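Local atomic coordinates of ankyrin repeat family protein (Enterococcus faecalis, PDB entry 3HRA), a protein that probably serves as a scaffold for binding other proteins, as ankyrin repeat proteins commonly do, although its own function is not established. Residues N66-I71 / L99-R104; S74-A79 / Y90-A95; N103-N108 / N137-T142; Y30-V35 / I59-D64; G80-T85 / A114-I119. All coordinates share one frame; numbering follows the deposited sequence.

Contact 1 of 5, residues N66-I71 / L99-R104; sequences NLQNSI and LNKHNR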
# COMPACT_ATOMS: atom_id res chain seq x y z
N ASN A 66 -6.55 1.46 9.53
CA ASN A 66 -6.25 2.84 9.13
C ASN A 66 -5.49 3.66 10.18
O ASN A 66 -5.29 4.85 10.00
CB ASN A 66 -7.55 3.56 8.74
CG ASN A 66 -8.27 2.88 7.60
OD1 ASN A 66 -7.72 2.73 6.53
ND2 ASN A 66 -9.52 2.45 7.83
N LEU A 67 -5.07 3.03 11.27
CA LEU A 67 -4.42 3.76 12.36
C LEU A 67 -2.97 4.00 11.98
O LEU A 67 -2.16 3.07 11.95
CB LEU A 67 -4.54 2.98 13.67
CG LEU A 67 -4.28 3.77 14.97
CD1 LEU A 67 -4.73 3.01 16.21
CD2 LEU A 67 -2.82 4.18 15.14
N GLN A 68 -2.63 5.26 11.70
CA GLN A 68 -1.30 5.61 11.19
C GLN A 68 -0.24 5.73 12.27
O GLN A 68 -0.48 6.28 13.35
CB GLN A 68 -1.36 6.92 10.40
CG GLN A 68 -2.20 6.85 9.16
CD GLN A 68 -2.48 8.21 8.56
OE1 GLN A 68 -1.94 8.57 7.51
NE2 GLN A 68 -3.33 8.98 9.22
N ASN A 69 0.96 5.23 11.96
CA ASN A 69 2.08 5.41 12.87
C ASN A 69 2.75 6.78 12.70
O ASN A 69 2.25 7.64 11.99
CB ASN A 69 3.10 4.28 12.74
CG ASN A 69 3.81 4.26 11.40
OD1 ASN A 69 3.81 5.24 10.66
ND2 ASN A 69 4.44 3.14 11.09
N SER A 70 3.89 6.96 13.35
CA SER A 70 4.56 8.26 13.38
C SER A 70 5.11 8.73 12.04
O SER A 70 5.46 9.90 11.90
CB SER A 70 5.67 8.27 14.43
OG SER A 70 5.09 8.21 15.73
N ILE A 71 5.21 7.85 11.06
CA ILE A 71 5.55 8.31 9.71
C ILE A 71 4.38 8.24 8.73
O ILE A 71 4.57 8.18 7.51
CB ILE A 71 6.83 7.65 9.13
CG1 ILE A 71 6.60 6.17 8.81
CG2 ILE A 71 8.02 7.86 10.08
CD1 ILE A 71 7.78 5.56 8.08
N LEU A 99 -9.86 6.22 2.70
CA LEU A 99 -9.11 6.84 1.61
C LEU A 99 -8.80 8.33 1.81
O LEU A 99 -8.22 8.98 0.93
CB LEU A 99 -9.79 6.58 0.26
CG LEU A 99 -10.09 5.13 -0.11
CD1 LEU A 99 -10.47 5.05 -1.57
CD2 LEU A 99 -8.92 4.22 0.19
N ASN A 100 -9.17 8.89 2.96
CA ASN A 100 -8.74 10.24 3.31
C ASN A 100 -7.44 10.26 4.12
O ASN A 100 -6.92 11.34 4.46
CB ASN A 100 -9.83 11.02 4.05
CG ASN A 100 -11.01 11.32 3.17
OD1 ASN A 100 -10.87 11.70 2.01
ND2 ASN A 100 -12.21 11.14 3.73
N LYS A 101 -6.91 9.07 4.42
CA LYS A 101 -5.61 8.96 5.07
C LYS A 101 -4.50 8.67 4.05
O LYS A 101 -4.63 7.76 3.23
CB LYS A 101 -5.66 7.89 6.16
CG LYS A 101 -6.56 8.33 7.33
CD LYS A 101 -6.47 7.42 8.51
CE LYS A 101 -7.17 8.06 9.71
NZ LYS A 101 -7.19 7.15 10.90
N HIS A 102 -3.44 9.49 4.07
CA HIS A 102 -2.37 9.38 3.08
C HIS A 102 -1.02 9.16 3.75
O HIS A 102 -0.85 9.44 4.95
CB HIS A 102 -2.33 10.64 2.20
CG HIS A 102 -3.67 11.05 1.67
ND1 HIS A 102 -4.40 10.28 0.80
CD2 HIS A 102 -4.42 12.14 1.92
CE1 HIS A 102 -5.54 10.87 0.53
NE2 HIS A 102 -5.58 12.01 1.19
N ASN A 103 -0.07 8.65 2.98
CA ASN A 103 1.27 8.37 3.52
C ASN A 103 2.07 9.65 3.70
O ASN A 103 1.55 10.73 3.47
CB ASN A 103 2.01 7.33 2.68
CG ASN A 103 2.29 7.80 1.26
OD1 ASN A 103 2.63 8.95 1.04
ND2 ASN A 103 2.16 6.91 0.30
N ARG A 104 3.34 9.52 4.11
CA ARG A 104 4.16 10.70 4.39
C ARG A 104 4.37 11.62 3.18
O ARG A 104 4.75 12.79 3.34
CB ARG A 104 5.52 10.27 4.93
CG ARG A 104 6.41 9.65 3.88
CD ARG A 104 7.58 8.91 4.50
NE ARG A 104 8.37 9.73 5.40
CZ ARG A 104 9.41 9.27 6.10
NH1 ARG A 104 9.76 7.99 6.01
NH2 ARG A 104 10.09 10.08 6.91
O HOH W 1 -4.39 7.70 11.77
O HOH W 2 4.32 7.04 5.05
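Lys101 carries CG anti to its own carbonyl carbon (chi1 -68°), and from there the chain runs extended, bringing the ammonium group up to the backbone of Asn66. The bond that results, Lys101 NZ to Asn66 O, measures 3.1 Å, with the nitrogen lifted well above the carbonyl plane. Part-way along the chain, Lys101 CD passes 4.0 Å from Asn66 CB. The Gln68 side chain lies obliquely against the same methylenes, with Gln68 CD 4.0 Å from Lys101 CB. A water adds a second bridge, accepting from Gln68 N and from Lys101 NZ. Both segments are loops that precede the first helix of a helix pair in the ankyrin fold, and their touching parts, 66-71 and 101-104, run 16° apart. The Asn66 side-chain amide is occupied elsewhere, OD1 accepting from Asp98 N and ND2 donating to Thr96 O. At the far end the bend of Arg104 at chi3 turns NE aside; Ile71 CB lies 4.2 Å above the centre of the guanidinium beyond it, while Ile71 CD1 comes 3.8 Å from Arg104 NH1. A second water donates to Ile71 O and accepts from Arg104 N. Ile71 N is held by Asn69 OD1 in an Asx turn, at 3.0 Å.

Contact 2 of 5, residues S74-A79 / Y90-A95; sequences SPYLYA and YMLKHA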
# COMPACT_ATOMS: atom_id res chain seq x y z
N SER A 74 -0.36 3.64 7.94
CA SER A 74 -1.30 2.74 8.59
C SER A 74 -0.97 1.33 8.09
O SER A 74 -0.21 1.17 7.12
CB SER A 74 -2.71 3.11 8.18
OG SER A 74 -2.87 2.94 6.78
N PRO A 75 -1.56 0.30 8.74
CA PRO A 75 -1.39 -1.08 8.25
C PRO A 75 -1.81 -1.21 6.77
O PRO A 75 -1.11 -1.87 5.98
CB PRO A 75 -2.32 -1.89 9.17
CG PRO A 75 -2.30 -1.10 10.49
CD PRO A 75 -2.27 0.36 10.04
N TYR A 76 -2.92 -0.59 6.39
CA TYR A 76 -3.39 -0.60 5.01
C TYR A 76 -2.41 0.06 4.02
O TYR A 76 -2.07 -0.52 3.00
CB TYR A 76 -4.76 0.09 4.92
CG TYR A 76 -5.28 0.22 3.51
CD1 TYR A 76 -5.76 -0.90 2.82
CD2 TYR A 76 -5.30 1.45 2.87
CE1 TYR A 76 -6.24 -0.78 1.51
CE2 TYR A 76 -5.77 1.57 1.56
CZ TYR A 76 -6.23 0.45 0.89
OH TYR A 76 -6.72 0.56 -0.39
N LEU A 77 -1.97 1.27 4.35
CA LEU A 77 -1.07 1.99 3.46
C LEU A 77 0.24 1.23 3.29
O LEU A 77 0.79 1.19 2.19
CB LEU A 77 -0.82 3.40 4.01
CG LEU A 77 -1.94 4.42 3.75
CD1 LEU A 77 -1.76 5.67 4.61
CD2 LEU A 77 -2.03 4.78 2.26
N TYR A 78 0.73 0.63 4.38
CA TYR A 78 1.98 -0.10 4.35
C TYR A 78 1.83 -1.41 3.57
O TYR A 78 2.66 -1.74 2.71
CB TYR A 78 2.50 -0.34 5.77
CG TYR A 78 3.93 -0.83 5.78
CD1 TYR A 78 4.98 0.07 5.86
CD2 TYR A 78 4.22 -2.18 5.67
CE1 TYR A 78 6.30 -0.37 5.86
CE2 TYR A 78 5.55 -2.64 5.66
CZ TYR A 78 6.57 -1.72 5.76
OH TYR A 78 7.88 -2.17 5.75
N ALA A 79 0.76 -2.15 3.85
CA ALA A 79 0.52 -3.41 3.12
C ALA A 79 0.47 -3.19 1.60
O ALA A 79 1.04 -3.96 0.83
CB ALA A 79 -0.75 -4.06 3.62
N TYR A 90 -6.82 -9.67 2.28
CA TYR A 90 -7.66 -9.87 3.45
C TYR A 90 -8.31 -8.56 3.90
O TYR A 90 -9.51 -8.51 4.19
CB TYR A 90 -6.87 -10.51 4.59
CG TYR A 90 -7.74 -11.21 5.61
CD1 TYR A 90 -8.24 -12.48 5.36
CD2 TYR A 90 -8.06 -10.59 6.82
CE1 TYR A 90 -9.03 -13.13 6.30
CE2 TYR A 90 -8.84 -11.22 7.76
CZ TYR A 90 -9.33 -12.49 7.49
OH TYR A 90 -10.12 -13.12 8.43
N MET A 91 -7.50 -7.50 3.94
CA MET A 91 -8.01 -6.18 4.32
C MET A 91 -9.13 -5.72 3.39
O MET A 91 -10.13 -5.20 3.85
CB MET A 91 -6.90 -5.15 4.31
CG MET A 91 -5.88 -5.33 5.41
SD MET A 91 -4.54 -4.14 5.21
CE MET A 91 -3.67 -4.28 6.77
N LEU A 92 -8.95 -5.92 2.09
CA LEU A 92 -9.96 -5.51 1.11
C LEU A 92 -11.28 -6.30 1.24
O LEU A 92 -12.33 -5.85 0.79
CB LEU A 92 -9.41 -5.65 -0.31
CG LEU A 92 -8.29 -4.65 -0.64
CD1 LEU A 92 -7.64 -4.95 -1.99
CD2 LEU A 92 -8.85 -3.23 -0.59
N LYS A 93 -11.22 -7.47 1.87
CA LYS A 93 -12.42 -8.28 2.10
C LYS A 93 -13.03 -8.10 3.49
O LYS A 93 -14.24 -8.27 3.66
CB LYS A 93 -12.12 -9.77 1.92
CG LYS A 93 -11.72 -10.20 0.52
CD LYS A 93 -11.40 -11.70 0.52
CE LYS A 93 -10.44 -12.07 -0.61
NZ LYS A 93 -9.79 -13.40 -0.41
N HIS A 94 -12.20 -7.83 4.50
CA HIS A 94 -12.67 -7.88 5.89
C HIS A 94 -12.57 -6.58 6.68
O HIS A 94 -12.80 -6.56 7.89
CB HIS A 94 -11.95 -9.00 6.65
CG HIS A 94 -12.29 -10.36 6.14
ND1 HIS A 94 -11.50 -11.04 5.23
CD2 HIS A 94 -13.35 -11.16 6.38
CE1 HIS A 94 -12.05 -12.20 4.96
NE2 HIS A 94 -13.18 -12.30 5.65
N ALA A 95 -12.21 -5.50 6.00
CA ALA A 95 -12.09 -4.21 6.65
C ALA A 95 -12.43 -3.10 5.66
O ALA A 95 -12.69 -3.36 4.48
CB ALA A 95 -10.68 -4.03 7.21
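Met91 reaches from helix 90-94 into the backbone of helix 75-79, and its side chain can be traced atom by atom. CB already heads toward helix 75-79. CG, anti to the carbonyl carbon of Met91, lies against Ile59 of helix 52-60. Beyond CG the chain is extended, chi2 being 175°, and it delivers the sulfur to the start of helix 75-79. There Met91 SD lies 3.7 Å from Tyr76 CA. The same sulfur meets Ala79 CB at 4.1 Å and approaches the edge of the Tyr76 ring, near its plane. The terminal methyl settles on the proline, with Met91 CE 3.6 Å from Pro75 CB and close to the Pro75 carbonyl as well. This is an antiparallel helix pair of the kind that builds the ankyrin fold: the axes of the two short segments approach to 11.3 Å and their directions differ by 140°. Ser74-Pro75-Tyr76-Leu77 stands where ankyrin repeats commonly carry Thr-Pro-Leu-His, and Ser74 is the N-cap, its OG accepting from Leu77 N at 3.1 Å. Farther along the ring edge, Leu92 CD2 reaches Tyr76 CE1 at 4.2 Å, the two side chains crossing at about a right angle. The Tyr76 hydroxyl lies beyond this packing and is hydrogen-bonded to Glu131, while Leu125 of helix 119-128 also touches the tyrosine.

Contact 3 of 5, residues N103-N108 / N137-T142; sequences NRYGGN and NDFGYT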
# COMPACT_ATOMS: atom_id res chain seq x y z
N ASN A 103 -0.07 8.65 2.98
CA ASN A 103 1.27 8.37 3.52
C ASN A 103 2.07 9.65 3.70
O ASN A 103 1.55 10.73 3.47
CB ASN A 103 2.01 7.33 2.68
CG ASN A 103 2.29 7.80 1.26
OD1 ASN A 103 2.63 8.95 1.04
ND2 ASN A 103 2.16 6.91 0.30
N ARG A 104 3.34 9.52 4.11
CA ARG A 104 4.16 10.70 4.39
C ARG A 104 4.37 11.62 3.18
O ARG A 104 4.75 12.79 3.34
CB ARG A 104 5.52 10.27 4.93
CG ARG A 104 6.41 9.65 3.88
CD ARG A 104 7.58 8.91 4.50
NE ARG A 104 8.37 9.73 5.40
CZ ARG A 104 9.41 9.27 6.10
NH1 ARG A 104 9.76 7.99 6.01
NH2 ARG A 104 10.09 10.08 6.91
N TYR A 105 4.15 11.11 1.98
CA TYR A 105 4.36 11.92 0.77
C TYR A 105 3.04 12.35 0.15
O TYR A 105 3.00 12.85 -0.97
CB TYR A 105 5.20 11.16 -0.26
CG TYR A 105 6.53 10.71 0.28
CD1 TYR A 105 6.85 9.36 0.35
CD2 TYR A 105 7.46 11.64 0.74
CE1 TYR A 105 8.08 8.95 0.88
CE2 TYR A 105 8.67 11.24 1.26
CZ TYR A 105 8.98 9.90 1.32
OH TYR A 105 10.19 9.52 1.83
N GLY A 106 1.96 12.12 0.89
CA GLY A 106 0.63 12.52 0.43
C GLY A 106 0.04 11.57 -0.58
O GLY A 106 -0.92 11.91 -1.29
N GLY A 107 0.61 10.37 -0.65
CA GLY A 107 0.14 9.35 -1.57
C GLY A 107 -0.85 8.38 -0.93
O GLY A 107 -1.14 8.44 0.27
N ASN A 108 -1.38 7.47 -1.75
CA ASN A 108 -2.29 6.42 -1.30
C ASN A 108 -1.59 5.06 -1.27
O ASN A 108 -0.37 4.99 -1.19
CB ASN A 108 -3.50 6.37 -2.24
CG ASN A 108 -3.11 6.16 -3.69
OD1 ASN A 108 -1.93 5.95 -4.02
ND2 ASN A 108 -4.10 6.22 -4.58
N ASN A 137 0.20 12.40 -5.54
CA ASN A 137 0.84 12.71 -4.26
C ASN A 137 1.38 14.15 -4.21
O ASN A 137 1.04 14.98 -5.07
CB ASN A 137 1.91 11.66 -3.89
CG ASN A 137 3.06 11.55 -4.91
OD1 ASN A 137 3.68 10.49 -5.02
ND2 ASN A 137 3.34 12.62 -5.64
N ASP A 138 2.20 14.45 -3.20
CA ASP A 138 2.65 15.84 -2.95
C ASP A 138 3.49 16.40 -4.09
O ASP A 138 3.59 17.62 -4.25
CB ASP A 138 3.46 15.97 -1.65
CG ASP A 138 2.59 15.91 -0.42
OD1 ASP A 138 3.17 15.81 0.68
OD2 ASP A 138 1.35 15.97 -0.54
N PHE A 139 4.09 15.50 -4.87
CA PHE A 139 4.91 15.87 -6.00
C PHE A 139 4.11 16.00 -7.28
O PHE A 139 4.66 16.37 -8.31
CB PHE A 139 6.04 14.85 -6.21
CG PHE A 139 6.74 14.47 -4.94
CD1 PHE A 139 7.68 15.32 -4.36
CD2 PHE A 139 6.47 13.26 -4.31
CE1 PHE A 139 8.32 14.98 -3.19
CE2 PHE A 139 7.12 12.91 -3.13
CZ PHE A 139 8.04 13.77 -2.57
N GLY A 140 2.82 15.66 -7.23
CA GLY A 140 1.97 15.65 -8.42
C GLY A 140 2.07 14.34 -9.18
O GLY A 140 1.47 14.19 -10.26
N TYR A 141 2.81 13.38 -8.64
CA TYR A 141 3.02 12.10 -9.31
C TYR A 141 1.78 11.25 -9.18
O TYR A 141 1.19 11.17 -8.11
CB TYR A 141 4.18 11.29 -8.70
CG TYR A 141 5.56 11.89 -8.82
CD1 TYR A 141 6.56 11.53 -7.92
CD2 TYR A 141 5.88 12.81 -9.82
CE1 TYR A 141 7.83 12.06 -8.02
CE2 TYR A 141 7.15 13.34 -9.92
CZ TYR A 141 8.12 12.96 -9.02
OH TYR A 141 9.40 13.48 -9.11
N THR A 142 1.41 10.60 -10.28
CA THR A 142 0.42 9.53 -10.27
C THR A 142 1.17 8.20 -10.23
O THR A 142 2.41 8.17 -10.37
CB THR A 142 -0.42 9.53 -11.57
OG1 THR A 142 0.46 9.38 -12.69
CG2 THR A 142 -1.20 10.83 -11.70
O HOH W 3 2.35 14.90 3.06
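Tyr105 and Gly107, which both meet Asn137 across this contact, give their backbone N-H groups to a single oxygen, Asn103 OD1. The bond from Tyr105 N is 2.8 Å long and closes an Asx turn; the one from Gly107 N arrives from well above the carbonyl plane of the Asn103 amide. Two grips on one acceptor fix the shape of a finger loop of the ankyrin fold. Its neighbour, 137-142, is the next finger, and each has a type I turn, Asn103 to Gly106 and Asn137 to Gly140. The fingers are joined directly by Asp138 N donating to Tyr105 O at 2.9 Å, a fairly straight bond (159° at the hydrogen) with the donor nearly along the C=O axis. Beside it a CA-H...O contact runs from Asn137 CA to Gly106 O at 3.5 Å, and Asn137 CB rests against both Tyr105 O and the Gly107 backbone. At the exposed part of the contact the Tyr105 and Phe139 rings meet obliquely, with planes at 41° and centroids 6.0 Å apart; the closest carbons of these side chains are Tyr105 CB and Phe139 CE2 at 3.9 Å. Arg104 CG lies over the centre of one face of the Tyr105 ring. A water completes the joint between the turns, donating to Arg104 O and, at 2.7 Å, to Asp138 OD1.

Contact 4 of 5, residues Y30-V35 / I59-D64; sequences YQVDEV and IDRGAD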
# COMPACT_ATOMS: atom_id res chain seq x y z
N TYR A 30 -9.61 -7.09 25.82
CA TYR A 30 -8.32 -6.54 25.38
C TYR A 30 -8.45 -5.44 24.31
O TYR A 30 -9.14 -5.60 23.31
CB TYR A 30 -7.35 -7.65 24.90
CG TYR A 30 -5.91 -7.22 25.01
CD1 TYR A 30 -5.15 -7.57 26.13
CD2 TYR A 30 -5.31 -6.43 24.03
CE1 TYR A 30 -3.83 -7.17 26.25
CE2 TYR A 30 -3.99 -6.01 24.15
CZ TYR A 30 -3.27 -6.39 25.26
OH TYR A 30 -1.96 -5.98 25.40
N GLN A 31 -7.76 -4.32 24.53
CA GLN A 31 -7.74 -3.22 23.57
C GLN A 31 -6.65 -3.52 22.53
O GLN A 31 -5.46 -3.38 22.81
CB GLN A 31 -7.43 -1.91 24.28
CG GLN A 31 -8.11 -0.69 23.66
CD GLN A 31 -7.36 -0.12 22.47
OE1 GLN A 31 -7.65 -0.47 21.31
NE2 GLN A 31 -6.40 0.78 22.75
N VAL A 32 -7.06 -3.94 21.33
CA VAL A 32 -6.09 -4.49 20.38
C VAL A 32 -5.19 -3.44 19.71
O VAL A 32 -4.15 -3.77 19.14
CB VAL A 32 -6.78 -5.34 19.28
CG1 VAL A 32 -7.57 -6.50 19.91
CG2 VAL A 32 -7.70 -4.48 18.41
N ASP A 33 -5.62 -2.19 19.76
CA ASP A 33 -4.87 -1.14 19.08
C ASP A 33 -4.00 -0.28 20.01
O ASP A 33 -3.82 0.91 19.78
CB ASP A 33 -5.81 -0.26 18.26
CG ASP A 33 -6.23 -0.91 16.94
OD1 ASP A 33 -5.45 -1.70 16.38
OD2 ASP A 33 -7.33 -0.63 16.48
N GLU A 34 -3.43 -0.89 21.03
CA GLU A 34 -2.40 -0.23 21.83
C GLU A 34 -1.23 0.15 20.92
O GLU A 34 -1.02 -0.50 19.89
CB GLU A 34 -1.92 -1.16 22.94
CG GLU A 34 -1.35 -2.47 22.44
CD GLU A 34 -1.01 -3.43 23.59
OE1 GLU A 34 -1.69 -3.39 24.64
OE2 GLU A 34 -0.07 -4.22 23.44
N VAL A 35 -0.48 1.19 21.29
CA VAL A 35 0.62 1.65 20.45
C VAL A 35 1.99 1.70 21.14
O VAL A 35 2.08 1.88 22.37
CB VAL A 35 0.30 3.02 19.77
CG1 VAL A 35 -0.82 2.88 18.74
CG2 VAL A 35 -0.04 4.06 20.81
N ILE A 59 -7.20 -8.38 12.60
CA ILE A 59 -8.27 -7.80 11.80
C ILE A 59 -9.63 -8.39 12.19
O ILE A 59 -10.63 -7.68 12.30
CB ILE A 59 -8.02 -7.96 10.29
CG1 ILE A 59 -6.86 -7.05 9.87
CG2 ILE A 59 -9.25 -7.57 9.51
CD1 ILE A 59 -6.23 -7.44 8.51
N ASP A 60 -9.66 -9.70 12.42
CA ASP A 60 -10.89 -10.36 12.87
C ASP A 60 -11.34 -9.86 14.24
O ASP A 60 -12.52 -9.89 14.55
CB ASP A 60 -10.71 -11.88 12.92
CG ASP A 60 -10.62 -12.53 11.54
OD1 ASP A 60 -10.82 -11.85 10.51
OD2 ASP A 60 -10.34 -13.75 11.50
N ARG A 61 -10.39 -9.44 15.08
CA ARG A 61 -10.72 -8.91 16.40
C ARG A 61 -10.95 -7.40 16.41
O ARG A 61 -11.04 -6.79 17.47
CB ARG A 61 -9.64 -9.26 17.42
CG ARG A 61 -9.87 -10.57 18.15
CD ARG A 61 -10.94 -10.42 19.23
NE ARG A 61 -10.39 -10.07 20.54
CZ ARG A 61 -10.43 -8.85 21.07
NH1 ARG A 61 -10.99 -7.86 20.40
NH2 ARG A 61 -9.92 -8.62 22.27
N GLY A 62 -11.01 -6.80 15.23
CA GLY A 62 -11.39 -5.40 15.10
C GLY A 62 -10.27 -4.37 15.05
O GLY A 62 -10.53 -3.18 15.21
N ALA A 63 -9.04 -4.82 14.81
CA ALA A 63 -7.90 -3.90 14.70
C ALA A 63 -8.14 -2.89 13.57
O ALA A 63 -8.68 -3.22 12.52
CB ALA A 63 -6.60 -4.69 14.45
N ASP A 64 -7.76 -1.64 13.81
CA ASP A 64 -8.02 -0.56 12.86
C ASP A 64 -6.95 -0.56 11.77
O ASP A 64 -5.78 -0.28 12.06
CB ASP A 64 -8.00 0.76 13.62
CG ASP A 64 -8.41 1.94 12.75
OD1 ASP A 64 -8.61 1.79 11.53
OD2 ASP A 64 -8.54 3.04 13.34
O HOH W 4 -4.16 -1.34 13.96
O HOH W 5 -9.75 -1.50 17.94
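Where helix 52-60 ends in a Schellman motif, with Gly62 at the C-prime position, Arg61, Ala63 and Asp64 meet the loop 30-35 of the preceding part of the ankyrin stack. The shortest direct bond is Asp33 OD2 accepting from Asp64 N at 2.9 Å through its syn lone pair; Asp33 OD1 receives the same N-H only weakly. Val32 packs alongside, its CG2 methyl lying 3.8 Å from Ala63 CA. The other methyl, Val32 CG1, lies 3.5 Å above the plane of the Arg61 guanidinium, offset toward the rim. Bends at chi2 (-77°) and chi3 fold the arginine back, placing CD and NE. Arg61 NH2 donates to Tyr30 O at 3.3 Å, with an angle of 157° at the hydrogen, and NE to Leu25 O; these carbonyls, with a weak bond to Asp27 O, restrict the rotation of the group. Two waters donate at both ends, one to Asp33 OD1 and Asp64 O, the other to Asp33 OD2 and Gly62 O. Asp64 OD1 accepts from Asn66 N. The OD2 atoms of Asp33 and Asp64 stand 5.0 Å apart, and such like charges would tend to raise the pKa values, an effect probably eased by the N-H groups and waters.

Contact 5 of 5, residues G80-T85 / A114-I119; sequences GAQGRT and AEKGHI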
# COMPACT_ATOMS: atom_id res chain seq x y z
N GLY A 80 -0.21 -2.13 1.17
CA GLY A 80 -0.31 -1.79 -0.24
C GLY A 80 1.02 -1.40 -0.84
O GLY A 80 1.43 -1.96 -1.86
N ALA A 81 1.69 -0.45 -0.21
CA ALA A 81 2.98 0.05 -0.67
C ALA A 81 4.07 -1.02 -0.76
O ALA A 81 4.90 -0.97 -1.65
CB ALA A 81 3.46 1.15 0.23
N GLN A 82 4.06 -1.97 0.17
CA GLN A 82 5.22 -2.85 0.36
C GLN A 82 4.99 -4.28 -0.10
O GLN A 82 5.78 -5.16 0.22
CB GLN A 82 5.65 -2.85 1.83
CG GLN A 82 6.11 -1.49 2.33
CD GLN A 82 7.35 -0.99 1.63
OE1 GLN A 82 8.25 -1.76 1.30
NE2 GLN A 82 7.40 0.32 1.40
N GLY A 83 3.92 -4.52 -0.84
CA GLY A 83 3.74 -5.80 -1.51
C GLY A 83 3.29 -6.94 -0.61
O GLY A 83 3.52 -8.11 -0.91
N ARG A 84 2.66 -6.61 0.52
CA ARG A 84 2.09 -7.63 1.41
C ARG A 84 0.74 -8.05 0.84
O ARG A 84 -0.31 -7.70 1.37
CB ARG A 84 1.91 -7.08 2.82
CG ARG A 84 3.15 -6.39 3.39
CD ARG A 84 4.22 -7.38 3.79
NE ARG A 84 5.30 -6.74 4.57
CZ ARG A 84 6.48 -6.38 4.08
NH1 ARG A 84 6.77 -6.59 2.80
NH2 ARG A 84 7.38 -5.81 4.88
N THR A 85 0.78 -8.84 -0.22
CA THR A 85 -0.40 -9.14 -1.02
C THR A 85 -1.50 -9.91 -0.29
O THR A 85 -2.67 -9.56 -0.39
CB THR A 85 0.01 -9.95 -2.26
OG1 THR A 85 1.14 -9.31 -2.86
CG2 THR A 85 -1.14 -10.02 -3.27
N ALA A 114 2.78 0.64 -7.27
CA ALA A 114 3.26 0.70 -8.65
C ALA A 114 4.75 1.05 -8.73
O ALA A 114 5.49 0.41 -9.48
CB ALA A 114 2.42 1.66 -9.49
N GLU A 115 5.19 2.05 -7.96
CA GLU A 115 6.58 2.49 -8.00
C GLU A 115 7.49 1.36 -7.58
O GLU A 115 8.55 1.16 -8.16
CB GLU A 115 6.80 3.70 -7.10
CG GLU A 115 8.24 4.25 -7.12
CD GLU A 115 9.09 3.76 -5.95
OE1 GLU A 115 8.65 3.88 -4.79
OE2 GLU A 115 10.22 3.28 -6.17
N LYS A 116 7.05 0.61 -6.57
CA LYS A 116 7.88 -0.45 -6.01
C LYS A 116 7.77 -1.78 -6.74
O LYS A 116 8.40 -2.77 -6.34
CB LYS A 116 7.60 -0.60 -4.50
CG LYS A 116 8.06 0.61 -3.69
CD LYS A 116 7.47 0.60 -2.31
CE LYS A 116 8.20 1.56 -1.37
NZ LYS A 116 8.64 2.79 -2.05
N GLY A 117 6.99 -1.80 -7.83
CA GLY A 117 6.90 -2.97 -8.69
C GLY A 117 6.00 -4.09 -8.22
O GLY A 117 6.09 -5.21 -8.70
N HIS A 118 5.13 -3.79 -7.26
CA HIS A 118 4.25 -4.81 -6.69
C HIS A 118 3.00 -4.97 -7.51
O HIS A 118 1.92 -4.51 -7.14
CB HIS A 118 3.93 -4.44 -5.24
CG HIS A 118 5.14 -4.45 -4.37
ND1 HIS A 118 5.53 -3.37 -3.60
CD2 HIS A 118 6.09 -5.40 -4.19
CE1 HIS A 118 6.64 -3.67 -2.96
NE2 HIS A 118 7.01 -4.89 -3.30
N ILE A 119 3.15 -5.62 -8.66
CA ILE A 119 2.09 -5.66 -9.66
C ILE A 119 0.85 -6.40 -9.16
O ILE A 119 -0.28 -6.04 -9.49
CB ILE A 119 2.62 -6.22 -11.02
CG1 ILE A 119 1.58 -6.04 -12.12
CG2 ILE A 119 3.05 -7.67 -10.89
CD1 ILE A 119 2.11 -6.33 -13.53
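The His118 ring lies flat on Gly83, whose CA sits 3.5 Å from the ring centroid and 12° off its normal, a CH-pi contact. Gln82 C covers the same face nearer the rim. At the ring edge, His118 ND1 makes a weak hydrogen bond to Ala81 O, 3.2 Å long and bent to 128° at the hydrogen. Lys116 lies beside this, its CD 3.1 Å from Ala81 O and its CE against the Gln82 amide. In the next shell, Lys116 O backs the opposite face of the imidazole, and Lys116 NZ is drawn into a salt bridge with Glu115 OE1 at 2.9 Å; Glu115 OE2 in turn pairs with Arg151. Gly117 ends helix 110-115 in a Schellman motif, placing His118 as N-cap in the tight turn between helices 110-115 and 119-128, as in the helix pairs of the ankyrin fold. Because Ala81 O belongs to the last turn of helix 75-81, its negative potential would probably favour a proton on ND1.

How the contacts relate
From the N terminus, contact 4 closes the first loop, joining 30-35 to the end of helix 52-60, before contact 1 opens at Asn66. Contact 1 then spans to 99-104, and contact 2, the pairing of helices 75-81 and 85-94, is nested inside that loop. Contact 5 runs from the end of helix 75-81 to the end of helix 110-115 and the turn after it, crossing contacts 1, 2 and 3. Contact 3 begins where contact 1 ends, sharing Asn103 and Arg104. Leu77 of contact 2 packs on contacts 1 and 3; Tyr90 probably hydrogen-bonds to Asp60 of contact 4. Contacts 1 and 3 tie successive long loops, contact 4 a loop to a helix end, contact 5 two short turns.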